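Local coordinates for inorganic pyrophosphatase (Neisseria gonorrhoeae, PDB 5TEA), which probably catalyses the magnesium-dependent hydrolysis of inorganic pyrophosphate to two phosphate ions, as a homohexamer, at residues G24-V29 against G66-T71. Numbering follows the deposited sequence.
Sequences GIINVV and GFIPQT
Val29 and Phe67 form an antiparallel hydrogen-bonded pair in which each residue both gives and takes a backbone bond. Val29 N reaches Phe67 O at 3.0 Å with an almost straight N-H...O angle of 172°, and Phe67 N returns to Val29 O at 2.9 Å, lying in the plane of that carbonyl. Phe67 O also receives a CA-H...O contact from Val28 CA at 3.5 Å. Beside the pair, Gly66 CA, with no side chain, lies 3.1 Å from Val29 O.

Val29 and Phe67 carry their side chains on the same face of the sheet, side by side. The phenyl CG sits between the backbone N and the carbonyl carbon (chi1 70°), and the ring offers a face to Val29, whose CB stands 4.0 Å from the ring centroid in a CH-pi contact. Val29 CG1, anti to its own N, meets the CE1 corner of the ring at 3.5 Å. Phe67 also stacks with Trp42.

The pair joins strands 25-32 and 64-67 in the beta-barrel core of a family I (soluble) inorganic pyrophosphatase. The first strand also pairs with strand 94-107; the second carries Tyr65, a predicted substrate ligand, and pairs with strand 80-83, which starts at the metal ligand Asp80.

Away from the bridge the segments diverge, and contact passes to the side chains of Ile26, Ile68 and Pro69. The CD1 methyls of Ile26 and Ile68 meet tip to tip at 3.5 Å, the two side chains crossing at about a right angle; Ile26 also packs on Val99 of strand 94-107 and Ile68 on Ile174 of helix 167-183. Pro69 brings its ring CD to 3.2 Å from Asn27 O, a buried carbonyl without a hydrogen-bonding partner, whereas Asn27 ND2 bonds to Thr17 O. Where the chain turns after Pro69, Thr71 OG1 donates to Ile68 O.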
loop_
_atom_site.group_PDB
_atom_site.type_symbol
_atom_site.label_atom_id
_atom_site.label_comp_id
_atom_site.label_asym_id
_atom_site.label_seq_id
_atom_site.Cartn_x
_atom_site.Cartn_y
_atom_site.Cartn_z
ATOM N N GLY B 24 11.028 15.354 -29.445
ATOM C CA GLY B 24 11.228 14.398 -28.374
ATOM C C GLY B 24 10.175 14.406 -27.295
ATOM O O GLY B 24 10.393 13.812 -26.236
ATOM N N ILE B 25 9.045 15.063 -27.512
ATOM C CA ILE B 25 7.936 15.063 -26.558
ATOM C C ILE B 25 6.773 14.391 -27.268
ATOM O O ILE B 25 6.192 14.973 -28.188
ATOM C CB ILE B 25 7.559 16.478 -26.091
ATOM C CG1 ILE B 25 8.801 17.236 -25.622
ATOM C CG2 ILE B 25 6.499 16.414 -24.954
ATOM C CD1 ILE B 25 9.451 16.640 -24.418
ATOM N N ILE B 26 6.443 13.158 -26.864
ATOM C CA ILE B 26 5.435 12.360 -27.550
ATOM C C ILE B 26 4.264 12.092 -26.611
ATOM O O ILE B 26 4.344 12.314 -25.404
ATOM C CB ILE B 26 6.013 11.033 -28.063
ATOM C CG1 ILE B 26 6.430 10.164 -26.866
ATOM C CG2 ILE B 26 7.157 11.314 -29.054
ATOM C CD1 ILE B 26 6.964 8.809 -27.244
ATOM N N ASN B 27 3.181 11.551 -27.180
ATOM C CA ASN B 27 2.017 11.157 -26.391
ATOM C C ASN B 27 2.120 9.675 -26.063
ATOM O O ASN B 27 2.416 8.861 -26.944
ATOM C CB ASN B 27 0.713 11.458 -27.142
ATOM C CG ASN B 27 0.502 12.948 -27.372
ATOM O OD1 ASN B 27 0.839 13.762 -26.520
ATOM N ND2 ASN B 27 -0.031 13.308 -28.531
ATOM N N VAL B 28 1.878 9.331 -24.800
ATOM C CA VAL B 28 1.970 7.958 -24.311
ATOM C C VAL B 28 0.695 7.635 -23.552
ATOM O O VAL B 28 0.191 8.466 -22.789
ATOM C CB VAL B 28 3.216 7.766 -23.410
ATOM C CG1 VAL B 28 3.178 6.417 -22.697
ATOM C CG2 VAL B 28 4.470 7.867 -24.274
ATOM N N VAL B 29 0.143 6.447 -23.794
ATOM C CA VAL B 29 -0.994 5.934 -23.039
ATOM C C VAL B 29 -0.487 4.829 -22.117
ATOM O O VAL B 29 0.151 3.876 -22.578
ATOM C CB VAL B 29 -2.104 5.426 -23.982
ATOM C CG1 VAL B 29 -3.198 4.698 -23.196
ATOM C CG2 VAL B 29 -2.702 6.591 -24.769
ATOM N N GLY B 66 3.463 1.235 -21.378
ATOM C CA GLY B 66 2.416 1.822 -22.198
ATOM C C GLY B 66 2.659 1.727 -23.690
ATOM O O GLY B 66 3.484 0.926 -24.133
ATOM N N PHE B 67 1.973 2.554 -24.481
ATOM C CA PHE B 67 2.200 2.532 -25.922
ATOM C C PHE B 67 2.062 3.933 -26.493
ATOM O O PHE B 67 1.523 4.840 -25.857
ATOM C CB PHE B 67 1.234 1.583 -26.640
ATOM C CG PHE B 67 -0.197 2.054 -26.662
ATOM C CD1 PHE B 67 -1.044 1.813 -25.579
ATOM C CD2 PHE B 67 -0.711 2.709 -27.772
ATOM C CE1 PHE B 67 -2.370 2.227 -25.603
ATOM C CE2 PHE B 67 -2.042 3.135 -27.793
ATOM C CZ PHE B 67 -2.868 2.887 -26.708
ATOM N N ILE B 68 2.547 4.092 -27.718
ATOM C CA ILE B 68 2.426 5.342 -28.464
ATOM C C ILE B 68 1.252 5.203 -29.428
ATOM O O ILE B 68 1.262 4.289 -30.270
ATOM C CB ILE B 68 3.716 5.672 -29.233
ATOM C CG1 ILE B 68 4.933 5.722 -28.296
ATOM C CG2 ILE B 68 3.549 6.988 -29.962
ATOM C CD1 ILE B 68 6.272 5.868 -29.053
ATOM N N PRO B 69 0.252 6.087 -29.374
ATOM C CA PRO B 69 -0.876 5.976 -30.313
ATOM C C PRO B 69 -0.419 6.139 -31.757
ATOM O O PRO B 69 0.538 6.857 -32.049
ATOM C CB PRO B 69 -1.813 7.125 -29.903
ATOM C CG PRO B 69 -1.278 7.680 -28.631
ATOM C CD PRO B 69 0.151 7.260 -28.488
ATOM N N GLN B 70 -1.122 5.446 -32.659
ATOM C CA GLN B 70 -0.936 5.581 -34.108
ATOM C C GLN B 70 0.474 5.183 -34.540
ATOM O O GLN B 70 1.081 5.818 -35.400
ATOM C CB GLN B 70 -1.277 6.993 -34.590
ATOM C CG GLN B 70 -2.704 7.396 -34.280
ATOM C CD GLN B 70 -3.101 8.700 -34.941
ATOM O OE1 GLN B 70 -2.256 9.444 -35.440
ATOM N NE2 GLN B 70 -4.396 8.981 -34.952
ATOM N N THR B 71 0.983 4.101 -33.951
ATOM C CA THR B 71 2.248 3.502 -34.342
ATOM C C THR B 71 2.055 1.993 -34.460
ATOM O O THR B 71 1.149 1.420 -33.850
ATOM C CB THR B 71 3.368 3.808 -33.335
ATOM O OG1 THR B 71 3.016 3.286 -32.053
ATOM C CG2 THR B 71 3.610 5.333 -33.201
#